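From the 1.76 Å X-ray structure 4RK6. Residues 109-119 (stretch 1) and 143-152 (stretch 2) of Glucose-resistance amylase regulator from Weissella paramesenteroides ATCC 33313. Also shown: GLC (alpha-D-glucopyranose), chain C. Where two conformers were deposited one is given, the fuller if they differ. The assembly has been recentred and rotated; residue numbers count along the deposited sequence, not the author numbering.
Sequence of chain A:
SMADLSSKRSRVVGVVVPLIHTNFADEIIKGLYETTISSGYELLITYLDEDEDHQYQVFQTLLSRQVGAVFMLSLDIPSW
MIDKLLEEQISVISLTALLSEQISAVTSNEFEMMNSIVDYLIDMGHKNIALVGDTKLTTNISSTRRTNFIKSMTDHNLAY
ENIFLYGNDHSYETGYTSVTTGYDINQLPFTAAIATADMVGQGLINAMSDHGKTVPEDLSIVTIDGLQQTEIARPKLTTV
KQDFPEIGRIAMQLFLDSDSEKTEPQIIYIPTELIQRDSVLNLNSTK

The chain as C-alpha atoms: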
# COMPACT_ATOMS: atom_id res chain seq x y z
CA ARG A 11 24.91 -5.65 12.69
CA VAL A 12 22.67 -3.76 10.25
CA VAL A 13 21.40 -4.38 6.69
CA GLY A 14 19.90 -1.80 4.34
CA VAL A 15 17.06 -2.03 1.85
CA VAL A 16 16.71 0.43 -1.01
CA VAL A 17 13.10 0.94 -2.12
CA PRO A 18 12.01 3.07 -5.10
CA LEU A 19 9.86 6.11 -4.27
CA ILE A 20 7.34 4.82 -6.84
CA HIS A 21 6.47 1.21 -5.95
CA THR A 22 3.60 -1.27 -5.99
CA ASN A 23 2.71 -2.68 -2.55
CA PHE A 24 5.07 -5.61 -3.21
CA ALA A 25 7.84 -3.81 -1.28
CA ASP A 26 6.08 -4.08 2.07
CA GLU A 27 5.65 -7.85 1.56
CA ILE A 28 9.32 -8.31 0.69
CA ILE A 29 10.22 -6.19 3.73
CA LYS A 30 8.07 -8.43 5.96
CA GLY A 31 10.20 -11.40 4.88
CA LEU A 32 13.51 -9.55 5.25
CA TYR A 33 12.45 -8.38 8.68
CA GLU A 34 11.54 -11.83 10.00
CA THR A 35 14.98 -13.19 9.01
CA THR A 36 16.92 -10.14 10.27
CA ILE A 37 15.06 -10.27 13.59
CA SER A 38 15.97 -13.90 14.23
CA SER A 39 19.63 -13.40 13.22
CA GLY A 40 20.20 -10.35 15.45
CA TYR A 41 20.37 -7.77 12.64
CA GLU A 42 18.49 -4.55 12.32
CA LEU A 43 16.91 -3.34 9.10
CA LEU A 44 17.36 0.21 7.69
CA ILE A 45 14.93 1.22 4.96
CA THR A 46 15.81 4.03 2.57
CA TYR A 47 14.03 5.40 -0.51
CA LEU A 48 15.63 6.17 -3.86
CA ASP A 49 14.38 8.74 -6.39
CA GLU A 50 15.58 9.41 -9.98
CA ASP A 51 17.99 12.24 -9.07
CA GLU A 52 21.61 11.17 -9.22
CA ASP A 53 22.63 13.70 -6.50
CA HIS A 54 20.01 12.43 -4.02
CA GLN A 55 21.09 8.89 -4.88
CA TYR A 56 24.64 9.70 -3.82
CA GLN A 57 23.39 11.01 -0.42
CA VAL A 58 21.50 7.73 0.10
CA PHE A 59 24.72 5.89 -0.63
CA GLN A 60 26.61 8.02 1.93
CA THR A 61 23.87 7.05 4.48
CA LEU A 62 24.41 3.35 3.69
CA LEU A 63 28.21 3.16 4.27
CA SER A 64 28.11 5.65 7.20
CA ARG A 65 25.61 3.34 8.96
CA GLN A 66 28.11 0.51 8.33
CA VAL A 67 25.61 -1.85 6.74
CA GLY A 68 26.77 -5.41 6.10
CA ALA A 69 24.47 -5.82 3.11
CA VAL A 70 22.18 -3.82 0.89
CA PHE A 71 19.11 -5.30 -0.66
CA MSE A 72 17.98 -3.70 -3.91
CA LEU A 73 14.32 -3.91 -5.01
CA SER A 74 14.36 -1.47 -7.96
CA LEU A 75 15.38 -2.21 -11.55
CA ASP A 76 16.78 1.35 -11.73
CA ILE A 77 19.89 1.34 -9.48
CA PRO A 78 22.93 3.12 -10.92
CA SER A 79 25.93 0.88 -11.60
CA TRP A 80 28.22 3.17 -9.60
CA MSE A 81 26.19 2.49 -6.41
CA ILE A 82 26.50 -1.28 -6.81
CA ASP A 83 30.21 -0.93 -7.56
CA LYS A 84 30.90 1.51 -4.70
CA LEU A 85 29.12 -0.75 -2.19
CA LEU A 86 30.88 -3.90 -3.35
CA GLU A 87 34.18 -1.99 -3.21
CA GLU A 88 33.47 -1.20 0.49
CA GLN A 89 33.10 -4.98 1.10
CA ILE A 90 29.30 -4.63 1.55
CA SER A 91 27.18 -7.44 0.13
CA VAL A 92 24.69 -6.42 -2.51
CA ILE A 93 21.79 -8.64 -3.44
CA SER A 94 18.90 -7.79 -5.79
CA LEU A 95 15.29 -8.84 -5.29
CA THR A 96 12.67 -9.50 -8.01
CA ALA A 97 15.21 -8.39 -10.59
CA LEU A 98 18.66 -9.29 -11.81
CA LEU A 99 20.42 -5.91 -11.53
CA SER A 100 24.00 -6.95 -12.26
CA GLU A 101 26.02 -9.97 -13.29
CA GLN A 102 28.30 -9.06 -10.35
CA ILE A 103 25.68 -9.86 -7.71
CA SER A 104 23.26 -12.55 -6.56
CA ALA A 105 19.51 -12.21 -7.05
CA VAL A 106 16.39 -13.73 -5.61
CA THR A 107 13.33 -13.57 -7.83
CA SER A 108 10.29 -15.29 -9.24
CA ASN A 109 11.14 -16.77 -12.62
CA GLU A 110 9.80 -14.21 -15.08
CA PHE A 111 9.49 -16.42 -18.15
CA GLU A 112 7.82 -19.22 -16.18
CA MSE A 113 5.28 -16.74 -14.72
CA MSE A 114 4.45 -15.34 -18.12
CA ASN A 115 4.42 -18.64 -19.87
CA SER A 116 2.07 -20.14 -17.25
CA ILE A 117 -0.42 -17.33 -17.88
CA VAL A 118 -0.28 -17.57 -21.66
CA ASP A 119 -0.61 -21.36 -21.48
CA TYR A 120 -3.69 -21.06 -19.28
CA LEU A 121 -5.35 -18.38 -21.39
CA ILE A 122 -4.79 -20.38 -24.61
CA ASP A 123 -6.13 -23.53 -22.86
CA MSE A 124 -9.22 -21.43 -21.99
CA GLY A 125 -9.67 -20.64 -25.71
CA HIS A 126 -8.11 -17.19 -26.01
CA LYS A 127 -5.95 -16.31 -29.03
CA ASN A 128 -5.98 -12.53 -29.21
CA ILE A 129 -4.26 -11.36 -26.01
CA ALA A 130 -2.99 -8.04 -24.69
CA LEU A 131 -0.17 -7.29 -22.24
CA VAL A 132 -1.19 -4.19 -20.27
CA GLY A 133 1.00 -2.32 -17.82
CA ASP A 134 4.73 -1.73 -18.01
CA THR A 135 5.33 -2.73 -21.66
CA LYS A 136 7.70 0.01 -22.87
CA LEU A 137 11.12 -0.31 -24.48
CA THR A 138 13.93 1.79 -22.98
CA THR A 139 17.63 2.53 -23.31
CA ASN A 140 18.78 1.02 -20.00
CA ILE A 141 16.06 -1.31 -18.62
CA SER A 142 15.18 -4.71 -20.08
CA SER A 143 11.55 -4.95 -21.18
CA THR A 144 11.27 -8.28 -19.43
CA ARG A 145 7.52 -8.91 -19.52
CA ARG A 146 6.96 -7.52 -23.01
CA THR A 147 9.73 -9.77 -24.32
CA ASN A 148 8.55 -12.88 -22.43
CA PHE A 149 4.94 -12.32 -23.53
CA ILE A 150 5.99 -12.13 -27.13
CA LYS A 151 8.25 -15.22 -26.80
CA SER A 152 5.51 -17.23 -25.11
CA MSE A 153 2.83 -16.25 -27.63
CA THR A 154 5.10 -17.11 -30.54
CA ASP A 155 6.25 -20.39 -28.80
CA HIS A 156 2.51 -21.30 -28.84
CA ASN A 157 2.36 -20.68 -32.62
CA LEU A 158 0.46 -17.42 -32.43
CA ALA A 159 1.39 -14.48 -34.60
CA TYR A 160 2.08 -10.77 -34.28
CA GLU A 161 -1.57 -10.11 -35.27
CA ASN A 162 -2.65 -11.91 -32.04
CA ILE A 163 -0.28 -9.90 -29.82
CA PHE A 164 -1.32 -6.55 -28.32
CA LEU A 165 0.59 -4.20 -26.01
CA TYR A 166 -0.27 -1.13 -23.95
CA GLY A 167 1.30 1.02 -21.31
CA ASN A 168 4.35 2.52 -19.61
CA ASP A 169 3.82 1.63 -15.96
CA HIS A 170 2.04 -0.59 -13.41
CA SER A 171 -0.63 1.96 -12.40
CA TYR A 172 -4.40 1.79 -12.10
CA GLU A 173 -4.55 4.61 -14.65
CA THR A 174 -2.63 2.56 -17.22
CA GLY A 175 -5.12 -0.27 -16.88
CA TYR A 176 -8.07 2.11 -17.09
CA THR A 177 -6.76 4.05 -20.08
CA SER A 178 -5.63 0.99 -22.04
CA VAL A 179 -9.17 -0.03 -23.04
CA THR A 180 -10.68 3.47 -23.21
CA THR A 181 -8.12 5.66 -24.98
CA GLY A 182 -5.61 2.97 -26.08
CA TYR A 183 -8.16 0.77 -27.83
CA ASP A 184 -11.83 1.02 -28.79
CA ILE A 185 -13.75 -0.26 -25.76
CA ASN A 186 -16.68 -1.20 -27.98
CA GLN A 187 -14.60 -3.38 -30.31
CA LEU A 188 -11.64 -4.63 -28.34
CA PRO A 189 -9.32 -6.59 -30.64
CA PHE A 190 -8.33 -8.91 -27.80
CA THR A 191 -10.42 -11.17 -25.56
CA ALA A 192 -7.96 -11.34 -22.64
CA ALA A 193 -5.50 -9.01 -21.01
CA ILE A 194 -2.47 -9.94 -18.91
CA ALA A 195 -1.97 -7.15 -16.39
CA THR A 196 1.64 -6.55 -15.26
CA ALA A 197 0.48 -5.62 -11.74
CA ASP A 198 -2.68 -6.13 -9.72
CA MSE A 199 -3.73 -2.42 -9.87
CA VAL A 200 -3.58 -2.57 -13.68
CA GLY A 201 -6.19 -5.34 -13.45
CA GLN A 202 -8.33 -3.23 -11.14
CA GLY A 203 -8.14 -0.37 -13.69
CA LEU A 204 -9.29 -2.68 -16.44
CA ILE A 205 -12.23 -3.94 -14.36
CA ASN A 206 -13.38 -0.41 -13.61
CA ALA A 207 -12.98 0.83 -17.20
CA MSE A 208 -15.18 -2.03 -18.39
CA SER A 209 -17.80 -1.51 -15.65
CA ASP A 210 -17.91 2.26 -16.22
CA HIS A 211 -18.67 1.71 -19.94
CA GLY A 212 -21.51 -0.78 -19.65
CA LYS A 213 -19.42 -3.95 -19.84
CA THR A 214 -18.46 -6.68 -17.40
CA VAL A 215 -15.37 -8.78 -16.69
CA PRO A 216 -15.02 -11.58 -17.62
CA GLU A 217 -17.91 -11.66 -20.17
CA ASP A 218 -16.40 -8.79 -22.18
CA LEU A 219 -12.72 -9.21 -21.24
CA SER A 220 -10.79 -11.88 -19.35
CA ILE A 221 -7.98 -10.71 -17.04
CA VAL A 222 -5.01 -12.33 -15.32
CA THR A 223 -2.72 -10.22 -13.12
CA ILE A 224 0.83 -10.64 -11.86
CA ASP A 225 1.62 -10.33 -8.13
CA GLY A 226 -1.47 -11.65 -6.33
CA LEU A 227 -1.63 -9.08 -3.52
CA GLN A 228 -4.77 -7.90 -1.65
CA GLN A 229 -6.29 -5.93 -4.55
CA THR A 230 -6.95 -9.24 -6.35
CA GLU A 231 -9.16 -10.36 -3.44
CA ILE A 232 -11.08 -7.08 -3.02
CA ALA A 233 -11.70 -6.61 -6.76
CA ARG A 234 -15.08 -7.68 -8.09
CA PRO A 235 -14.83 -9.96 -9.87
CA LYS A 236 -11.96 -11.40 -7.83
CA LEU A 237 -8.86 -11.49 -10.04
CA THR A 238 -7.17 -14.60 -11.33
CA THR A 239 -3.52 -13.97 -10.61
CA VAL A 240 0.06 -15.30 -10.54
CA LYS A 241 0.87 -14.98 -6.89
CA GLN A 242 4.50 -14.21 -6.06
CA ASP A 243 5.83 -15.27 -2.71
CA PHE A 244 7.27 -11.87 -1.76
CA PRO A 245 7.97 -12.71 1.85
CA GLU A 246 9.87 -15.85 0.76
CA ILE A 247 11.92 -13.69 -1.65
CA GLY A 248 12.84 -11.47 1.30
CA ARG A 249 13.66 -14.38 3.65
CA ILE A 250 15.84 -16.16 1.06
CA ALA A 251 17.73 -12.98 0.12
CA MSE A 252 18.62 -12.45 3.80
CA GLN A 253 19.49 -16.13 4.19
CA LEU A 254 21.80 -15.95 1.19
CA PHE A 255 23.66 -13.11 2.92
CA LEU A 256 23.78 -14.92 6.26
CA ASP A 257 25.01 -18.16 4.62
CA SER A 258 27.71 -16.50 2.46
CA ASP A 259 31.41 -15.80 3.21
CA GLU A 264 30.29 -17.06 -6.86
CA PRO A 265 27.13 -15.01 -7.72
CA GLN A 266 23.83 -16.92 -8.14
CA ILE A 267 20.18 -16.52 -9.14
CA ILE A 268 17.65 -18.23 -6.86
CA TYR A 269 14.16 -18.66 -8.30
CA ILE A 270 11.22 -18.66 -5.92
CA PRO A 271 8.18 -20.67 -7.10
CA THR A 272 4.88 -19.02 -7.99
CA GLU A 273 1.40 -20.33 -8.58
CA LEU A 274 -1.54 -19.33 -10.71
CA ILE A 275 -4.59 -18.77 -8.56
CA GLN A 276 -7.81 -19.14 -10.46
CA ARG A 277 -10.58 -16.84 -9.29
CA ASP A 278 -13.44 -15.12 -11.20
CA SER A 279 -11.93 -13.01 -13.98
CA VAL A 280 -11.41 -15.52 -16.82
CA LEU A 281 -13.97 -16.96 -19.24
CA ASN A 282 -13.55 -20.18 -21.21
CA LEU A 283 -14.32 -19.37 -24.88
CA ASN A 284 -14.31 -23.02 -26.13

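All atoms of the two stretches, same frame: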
# COMPACT_ATOMS: atom_id res chain seq x y z
N ASN A 109 10.68 -16.57 -11.26
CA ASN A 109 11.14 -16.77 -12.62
C ASN A 109 10.20 -16.12 -13.62
O ASN A 109 9.09 -16.59 -13.83
CB ASN A 109 11.30 -18.25 -12.93
CG ASN A 109 11.96 -18.51 -14.28
OD1 ASN A 109 11.42 -18.21 -15.35
ND2 ASN A 109 13.14 -19.13 -14.23
N GLU A 110 10.66 -15.05 -14.25
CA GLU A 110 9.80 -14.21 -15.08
C GLU A 110 9.23 -14.94 -16.29
O GLU A 110 8.04 -14.82 -16.58
CB GLU A 110 10.52 -12.93 -15.51
CG GLU A 110 10.64 -11.88 -14.41
CD GLU A 110 9.39 -11.02 -14.26
OE1 GLU A 110 8.46 -11.11 -15.10
OE2 GLU A 110 9.36 -10.22 -13.32
N PHE A 111 10.04 -15.73 -17.00
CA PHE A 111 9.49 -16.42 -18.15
C PHE A 111 8.47 -17.48 -17.73
O PHE A 111 7.46 -17.65 -18.39
CB PHE A 111 10.56 -17.03 -19.05
CG PHE A 111 9.98 -17.68 -20.26
CD1 PHE A 111 9.56 -16.91 -21.34
CD2 PHE A 111 9.77 -19.05 -20.29
CE1 PHE A 111 8.96 -17.49 -22.43
CE2 PHE A 111 9.18 -19.64 -21.39
CZ PHE A 111 8.78 -18.86 -22.46
N GLU A 112 8.76 -18.21 -16.66
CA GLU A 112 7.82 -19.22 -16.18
C GLU A 112 6.49 -18.60 -15.79
O GLU A 112 5.42 -19.17 -16.10
CB GLU A 112 8.41 -19.96 -14.99
CG GLU A 112 7.66 -21.22 -14.58
CD GLU A 112 8.33 -21.93 -13.41
OE1 GLU A 112 7.63 -22.23 -12.43
OE2 GLU A 112 9.55 -22.18 -13.47
N MSE A 113 6.53 -17.45 -15.09
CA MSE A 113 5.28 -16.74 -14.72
C MSE A 113 4.50 -16.43 -15.95
O MSE A 113 3.32 -16.81 -16.07
CB MSE A 113 5.52 -15.43 -13.99
CG MSE A 113 6.03 -15.65 -12.57
SE MSE A 113 5.81 -13.99 -11.54
CE MSE A 113 7.35 -13.01 -12.30
N MSE A 114 5.15 -15.77 -16.91
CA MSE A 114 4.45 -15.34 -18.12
C MSE A 114 3.96 -16.49 -18.93
O MSE A 114 2.83 -16.49 -19.43
CB MSE A 114 5.34 -14.47 -18.99
CG MSE A 114 4.61 -13.96 -20.22
SE MSE A 114 3.21 -12.66 -19.73
CE MSE A 114 4.40 -11.31 -18.98
N ASN A 115 4.81 -17.49 -19.11
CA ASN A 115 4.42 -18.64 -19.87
C ASN A 115 3.25 -19.42 -19.24
O ASN A 115 2.39 -19.90 -19.96
CB ASN A 115 5.63 -19.53 -20.09
CG ASN A 115 5.37 -20.57 -21.13
OD1 ASN A 115 5.12 -20.24 -22.30
ND2 ASN A 115 5.38 -21.83 -20.72
N SER A 116 3.20 -19.49 -17.92
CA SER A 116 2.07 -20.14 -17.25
C SER A 116 0.76 -19.41 -17.56
O SER A 116 -0.26 -20.01 -17.71
CB SER A 116 2.29 -20.25 -15.73
OG SER A 116 2.11 -19.01 -15.06
N ILE A 117 0.81 -18.09 -17.65
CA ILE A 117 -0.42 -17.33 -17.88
C ILE A 117 -0.89 -17.52 -19.32
O ILE A 117 -2.05 -17.74 -19.57
CB ILE A 117 -0.23 -15.83 -17.59
CG1 ILE A 117 0.15 -15.61 -16.12
CG2 ILE A 117 -1.48 -15.06 -17.99
CD1 ILE A 117 0.63 -14.20 -15.82
N VAL A 118 0.04 -17.42 -20.26
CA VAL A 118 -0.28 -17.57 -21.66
C VAL A 118 -0.80 -18.98 -21.91
O VAL A 118 -1.80 -19.17 -22.60
CB VAL A 118 0.96 -17.27 -22.53
CG1 VAL A 118 0.74 -17.72 -23.97
CG2 VAL A 118 1.30 -15.81 -22.49
N ASP A 119 -0.15 -19.98 -21.32
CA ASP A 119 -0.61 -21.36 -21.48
C ASP A 119 -2.06 -21.57 -21.00
O ASP A 119 -2.88 -22.20 -21.67
CB ASP A 119 0.32 -22.31 -20.73
CG ASP A 119 0.30 -23.69 -21.31
OD1 ASP A 119 0.63 -23.85 -22.51
OD2 ASP A 119 -0.06 -24.62 -20.58
N SER A 143 13.01 -4.88 -21.13
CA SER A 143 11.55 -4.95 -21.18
C SER A 143 11.12 -6.39 -20.96
O SER A 143 10.57 -7.03 -21.84
CB SER A 143 11.01 -4.42 -22.50
OG SER A 143 9.65 -4.05 -22.35
N THR A 144 11.34 -6.87 -19.73
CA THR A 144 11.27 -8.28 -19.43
C THR A 144 9.93 -8.90 -19.79
O THR A 144 9.87 -9.92 -20.46
CB THR A 144 11.56 -8.48 -17.93
OG1 THR A 144 12.80 -7.85 -17.61
CG2 THR A 144 11.59 -9.96 -17.56
N ARG A 145 8.84 -8.31 -19.30
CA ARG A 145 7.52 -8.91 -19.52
C ARG A 145 7.04 -8.83 -20.95
O ARG A 145 6.48 -9.78 -21.47
CB ARG A 145 6.51 -8.34 -18.54
CG ARG A 145 6.90 -8.81 -17.15
CD ARG A 145 5.92 -8.48 -16.03
NE ARG A 145 6.45 -9.10 -14.82
CZ ARG A 145 6.06 -8.83 -13.58
NH1 ARG A 145 5.09 -7.96 -13.33
NH2 ARG A 145 6.69 -9.44 -12.58
N ARG A 146 7.23 -7.68 -21.58
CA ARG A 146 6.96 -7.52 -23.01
C ARG A 146 7.65 -8.62 -23.82
O ARG A 146 7.03 -9.31 -24.65
CB ARG A 146 7.47 -6.15 -23.45
CG ARG A 146 7.27 -5.82 -24.92
CD ARG A 146 8.19 -4.69 -25.36
NE ARG A 146 8.00 -4.37 -26.78
CZ ARG A 146 7.35 -3.31 -27.26
NH1 ARG A 146 6.79 -2.40 -26.46
NH2 ARG A 146 7.27 -3.14 -28.57
N THR A 147 8.95 -8.78 -23.58
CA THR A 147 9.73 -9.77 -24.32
C THR A 147 9.27 -11.20 -24.03
O THR A 147 9.09 -11.99 -24.95
CB THR A 147 11.22 -9.55 -24.08
OG1 THR A 147 11.57 -8.34 -24.76
CG2 THR A 147 12.03 -10.69 -24.62
N ASN A 148 9.02 -11.53 -22.76
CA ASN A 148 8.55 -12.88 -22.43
C ASN A 148 7.16 -13.18 -22.96
O ASN A 148 6.88 -14.31 -23.36
CB ASN A 148 8.62 -13.10 -20.93
CG ASN A 148 10.03 -13.28 -20.43
OD1 ASN A 148 10.94 -13.69 -21.17
ND2 ASN A 148 10.23 -12.96 -19.18
N PHE A 149 6.28 -12.17 -22.97
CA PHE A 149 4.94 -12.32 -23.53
C PHE A 149 5.03 -12.66 -24.99
O PHE A 149 4.41 -13.60 -25.45
CB PHE A 149 4.15 -11.03 -23.31
CG PHE A 149 2.78 -11.02 -23.94
CD1 PHE A 149 1.84 -11.98 -23.62
CD2 PHE A 149 2.44 -10.03 -24.85
CE1 PHE A 149 0.57 -11.97 -24.19
CE2 PHE A 149 1.16 -10.00 -25.41
CZ PHE A 149 0.24 -10.99 -25.10
N ILE A 150 5.83 -11.89 -25.71
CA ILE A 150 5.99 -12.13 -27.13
C ILE A 150 6.58 -13.52 -27.41
O ILE A 150 6.07 -14.26 -28.26
CB ILE A 150 6.77 -10.98 -27.82
CG1 ILE A 150 5.89 -9.73 -27.80
CG2 ILE A 150 7.07 -11.36 -29.27
CD1 ILE A 150 6.63 -8.44 -27.97
N LYS A 151 7.61 -13.90 -26.66
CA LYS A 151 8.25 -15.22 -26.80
C LYS A 151 7.24 -16.33 -26.54
O LYS A 151 7.13 -17.28 -27.31
CB LYS A 151 9.42 -15.34 -25.84
CG LYS A 151 10.14 -16.70 -25.89
CD LYS A 151 11.28 -16.79 -24.89
CE LYS A 151 12.19 -17.99 -25.14
NZ LYS A 151 11.46 -19.26 -25.45
N SER A 152 6.48 -16.20 -25.46
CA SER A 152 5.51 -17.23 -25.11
C SER A 152 4.41 -17.37 -26.17
O SER A 152 4.02 -18.47 -26.54
CB SER A 152 4.91 -16.96 -23.72
OG SER A 152 3.99 -18.00 -23.39
C1 GLC C . 8.32 -4.81 -9.83
C2 GLC C . 8.73 -6.25 -9.54
C3 GLC C . 7.82 -7.28 -10.19
C4 GLC C . 6.36 -6.90 -9.95
C5 GLC C . 6.12 -5.52 -10.57
C6 GLC C . 4.69 -5.04 -10.36
O1 GLC C . 8.84 -4.50 -11.07
O2 GLC C . 10.05 -6.51 -9.99
O3 GLC C . 8.13 -8.52 -9.57
O4 GLC C . 5.52 -7.88 -10.49
O5 GLC C . 6.93 -4.56 -9.95
O6 GLC C . 4.39 -4.92 -9.01
O HOH W 1 7.83 -12.20 -17.49

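Arg-145 joins the two helices and the bound sugar through one guanidinium group. Its NE donates to Glu-110 OE1 at 2.9 Å, nearly straight at 177°, and its NH2 donates to Glu-110 OE2, also at 2.9 Å. This two-pronged salt bridge uses the edge of the guanidinium. Arg-145 NH1 and NH2 each donate to O4 of the glucose, both at 2.9 Å. The same guanidinium therefore bonds to both the carboxylate and the ligand.

A water extends this polar end. It donates to Glu-110 OE1 at 2.7 Å and accepts from Asn-148 ND2 at 3.0 Å, so it links the two side chains.

The helices cross at 47°, with axes 9.0 Å apart at their closest. The side chain of Met-114, a selenomethionine, points from the first helix toward the second. Its SE is 4.0 Å from Phe-149 CB, and its CE is 3.6 Å from Arg-145 O. Val-118 CG2 meets the edge of the Phe-149 ring, 4.0 Å from CD1.

Further along, Ser-152 fits among Phe-111, Met-114, Asn-115 and Val-118. Here the backbones are close: Asn-115 CA and Ser-152 CA are 5.5 Å apart. Ser-152 OG donates to Asn-115 OD1 at 2.7 Å, which gives the buried hydroxyl an acceptor for its proton. Phe-111 CE1 lies 3.5 Å from Lys-151 CD.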